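Local structure of transcriptional regulator, TetR family (Cytophaga hutchinsonii, 3EUP) at the interface of chains A and B. The protein regulates transcription by binding DNA through its N-terminal helix-turn-helix, probably as a dimer whose DNA affinity responds to a small ligand. Sequence-based numbering; all coordinates share one arbitrary frame. Chains: chain A/B, Transcriptional regulator, TetR family.

The interface of chains A and B. Residues chain A 167-168, 170-172, 174-175, 188; chain B 111, 163-164, 166-168, 170-172, 174, 188.
Helix 158-179 of chain A packs against helix 158-179 of chain B about a two-fold axis, flanked by helix 182-197 of each chain and, from chain B, by helix 109-117. At the centre small residues let the backbones come close: the CA of A:Ala167 lies 3.8 Å from the CA of B:Gly171, and A:Gly171 faces B:Ala167 in the same way. The methyl of B:Ala167 presses tip to tip on one branch of A:Val188, CB to CG1 at 3.3 Å, tighter than usual van der Waals contact. That branch stands anti to the backbone N (chi1 -176°), while A:Val188 CG2 lies 3.8 Å from B:Ala167 CB.

Near the axis A:Leu168 and B:Leu168 run side by side, pointing the same way, with their CD2 methyls 3.7 Å apart. On the other flank A:Leu174, its CG anti to the backbone N (chi1 177°), lays CD2 obliquely across the aliphatic stem of B:Glu170, 3.5 Å from CB. B:Glu170 CG stands anti to the carbonyl carbon; CB and CG both meet this methyl, and the bend at chi2 (-60°) turns carboxylate OE1 to 4.0 Å from A:Leu174 CD2. B:Leu111 crosses A:Leu174 at about a right angle, its CD1 3.7 Å from A:Leu174 CD2. A:Ile175 extends CD1 to the carbonyl O of B:Phe163, at 3.6 Å, and crosses B:Ile166 nearly perpendicularly.

No hydrogen bond or salt bridge spans this patch, so close apolar fit holds it together. It belongs to a two-fold interface of the C-terminal regulatory domains, centred on helices 158-179 and 182-197 with helix 109-117 at its edge; away from the N-terminal DNA-binding helices, it resembles the four-helix dimer contact common in TetR regulators and is probably biological.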
loop_
_atom_site.group_PDB
_atom_site.type_symbol
_atom_site.label_atom_id
_atom_site.label_comp_id
_atom_site.label_asym_id
_atom_site.label_seq_id
_atom_site.Cartn_x
_atom_site.Cartn_y
_atom_site.Cartn_z
ATOM N N ALA A 167 -1.275 6.161 7.806
ATOM C CA ALA A 167 -1.373 6.451 6.398
ATOM C C ALA A 167 -0.078 6.994 5.867
ATOM O O ALA A 167 0.371 6.616 4.783
ATOM C CB ALA A 167 -2.534 7.433 6.116
ATOM N N LEU A 168 0.509 7.926 6.596
ATOM C CA LEU A 168 1.723 8.539 6.136
ATOM C C LEU A 168 2.900 7.566 6.067
ATOM O O LEU A 168 3.692 7.642 5.126
ATOM C CB LEU A 168 2.080 9.739 6.995
ATOM C CG LEU A 168 1.290 11.027 6.755
ATOM C CD1 LEU A 168 1.644 12.058 7.881
ATOM C CD2 LEU A 168 1.568 11.559 5.357
ATOM N N GLU A 170 2.732 4.128 5.771
ATOM C CA GLU A 170 2.472 3.149 4.753
ATOM C C GLU A 170 2.541 3.757 3.349
ATOM O O GLU A 170 3.023 3.115 2.449
ATOM C CB GLU A 170 1.144 2.455 5.020
ATOM C CG GLU A 170 1.127 1.733 6.370
ATOM C CD GLU A 170 2.237 0.699 6.502
ATOM O OE1 GLU A 170 2.095 -0.427 5.938
ATOM O OE2 GLU A 170 3.229 1.004 7.205
ATOM N N GLY A 171 2.080 5.000 3.202
ATOM C CA GLY A 171 2.163 5.750 1.958
ATOM C C GLY A 171 3.595 6.082 1.578
ATOM O O GLY A 171 3.937 6.016 0.392
ATOM N N ALA A 172 4.434 6.398 2.575
ATOM C CA ALA A 172 5.859 6.636 2.356
ATOM C C ALA A 172 6.496 5.375 1.808
ATOM O O ALA A 172 7.193 5.441 0.820
ATOM C CB ALA A 172 6.589 7.139 3.683
ATOM N N LEU A 174 5.096 2.896 0.207
ATOM C CA LEU A 174 4.555 2.661 -1.134
ATOM C C LEU A 174 5.295 3.441 -2.200
ATOM O O LEU A 174 5.665 2.889 -3.229
ATOM C CB LEU A 174 3.064 3.006 -1.201
ATOM C CG LEU A 174 2.454 2.850 -2.601
ATOM C CD1 LEU A 174 2.421 1.389 -2.985
ATOM C CD2 LEU A 174 1.038 3.482 -2.656
ATOM N N ILE A 175 5.538 4.714 -1.926
ATOM C CA ILE A 175 6.258 5.576 -2.837
ATOM C C ILE A 175 7.701 5.099 -2.996
ATOM O O ILE A 175 8.266 5.000 -4.122
ATOM C CB ILE A 175 6.210 6.993 -2.327
ATOM C CG1 ILE A 175 4.786 7.542 -2.476
ATOM C CG2 ILE A 175 7.243 7.914 -3.053
ATOM C CD1 ILE A 175 4.513 8.870 -1.721
ATOM N N VAL A 188 7.655 12.429 2.715
ATOM C CA VAL A 188 6.480 11.998 3.496
ATOM C C VAL A 188 6.822 11.868 4.991
ATOM O O VAL A 188 6.015 12.221 5.895
ATOM C CB VAL A 188 5.911 10.701 2.914
ATOM C CG1 VAL A 188 4.599 10.261 3.662
ATOM C CG2 VAL A 188 5.687 10.887 1.389
ATOM N N LEU B 111 -1.497 1.133 -6.087
ATOM C CA LEU B 111 -1.238 0.367 -4.882
ATOM C C LEU B 111 -1.070 -1.141 -5.144
ATOM O O LEU B 111 -0.073 -1.759 -4.690
ATOM C CB LEU B 111 -2.377 0.620 -3.901
ATOM C CG LEU B 111 -2.387 0.216 -2.456
ATOM C CD1 LEU B 111 -1.189 0.707 -1.728
ATOM C CD2 LEU B 111 -3.683 0.793 -1.756
ATOM N N PHE B 163 3.960 14.867 -2.699
ATOM C CA PHE B 163 4.210 13.517 -2.260
ATOM C C PHE B 163 3.387 13.151 -1.042
ATOM O O PHE B 163 2.951 12.002 -0.966
ATOM C CB PHE B 163 5.696 13.233 -2.010
ATOM C CG PHE B 163 6.473 13.001 -3.263
ATOM C CD1 PHE B 163 6.163 11.912 -4.095
ATOM C CD2 PHE B 163 7.505 13.859 -3.629
ATOM C CE1 PHE B 163 6.892 11.679 -5.276
ATOM C CE2 PHE B 163 8.235 13.635 -4.836
ATOM C CZ PHE B 163 7.922 12.562 -5.660
ATOM N N SER B 164 3.164 14.122 -0.136
ATOM C CA SER B 164 2.423 13.866 1.106
ATOM C C SER B 164 0.935 13.593 0.808
ATOM O O SER B 164 0.327 12.732 1.458
ATOM C CB SER B 164 2.649 14.967 2.155
ATOM O OG SER B 164 4.044 14.972 2.522
ATOM N N ILE B 166 -0.145 12.124 -1.973
ATOM C CA ILE B 166 -0.167 10.804 -2.568
ATOM C C ILE B 166 -0.146 9.812 -1.431
ATOM O O ILE B 166 -0.965 8.852 -1.419
ATOM C CB ILE B 166 0.986 10.645 -3.631
ATOM C CG1 ILE B 166 0.652 11.531 -4.860
ATOM C CG2 ILE B 166 1.293 9.164 -3.979
ATOM C CD1 ILE B 166 1.801 11.697 -5.909
ATOM N N ALA B 167 0.697 10.081 -0.446
ATOM C CA ALA B 167 0.891 9.156 0.678
ATOM C C ALA B 167 -0.377 9.031 1.478
ATOM O O ALA B 167 -0.784 7.926 1.805
ATOM C CB ALA B 167 2.064 9.614 1.589
ATOM N N LEU B 168 -1.022 10.167 1.742
ATOM C CA LEU B 168 -2.300 10.190 2.452
ATOM C C LEU B 168 -3.432 9.459 1.731
ATOM O O LEU B 168 -4.176 8.672 2.332
ATOM C CB LEU B 168 -2.710 11.638 2.770
ATOM C CG LEU B 168 -1.919 12.333 3.913
ATOM C CD1 LEU B 168 -2.304 13.813 3.951
ATOM C CD2 LEU B 168 -2.143 11.732 5.344
ATOM N N GLU B 170 -3.183 7.156 -0.744
ATOM C CA GLU B 170 -2.911 5.724 -0.814
ATOM C C GLU B 170 -2.969 5.050 0.570
ATOM O O GLU B 170 -3.406 3.918 0.676
ATOM C CB GLU B 170 -1.595 5.465 -1.540
ATOM C CG GLU B 170 -1.558 6.050 -2.966
ATOM C CD GLU B 170 -2.654 5.465 -3.875
ATOM O OE1 GLU B 170 -2.613 4.269 -4.215
ATOM O OE2 GLU B 170 -3.572 6.204 -4.229
ATOM N N GLY B 171 -2.523 5.739 1.614
ATOM C CA GLY B 171 -2.568 5.212 2.957
ATOM C C GLY B 171 -3.989 5.104 3.442
ATOM O O GLY B 171 -4.347 4.161 4.133
ATOM N N ALA B 172 -4.828 6.081 3.083
ATOM C CA ALA B 172 -6.244 6.017 3.414
ATOM C C ALA B 172 -6.872 4.762 2.767
ATOM O O ALA B 172 -7.598 4.012 3.403
ATOM C CB ALA B 172 -6.990 7.328 2.981
ATOM N N LEU B 174 -5.369 1.978 1.863
ATOM C CA LEU B 174 -4.852 0.829 2.580
ATOM C C LEU B 174 -5.647 0.549 3.834
ATOM O O LEU B 174 -6.026 -0.588 4.094
ATOM C CB LEU B 174 -3.364 1.021 2.948
ATOM C CG LEU B 174 -2.707 -0.089 3.775
ATOM C CD1 LEU B 174 -2.716 -1.395 3.041
ATOM C CD2 LEU B 174 -1.303 0.280 4.066
ATOM N N VAL B 188 -8.282 9.979 7.600
ATOM C CA VAL B 188 -7.103 10.286 6.788
ATOM C C VAL B 188 -7.454 11.337 5.711
ATOM O O VAL B 188 -6.677 12.276 5.459
ATOM C CB VAL B 188 -6.487 9.027 6.163
ATOM C CG1 VAL B 188 -5.209 9.393 5.370
ATOM C CG2 VAL B 188 -6.170 7.982 7.250
#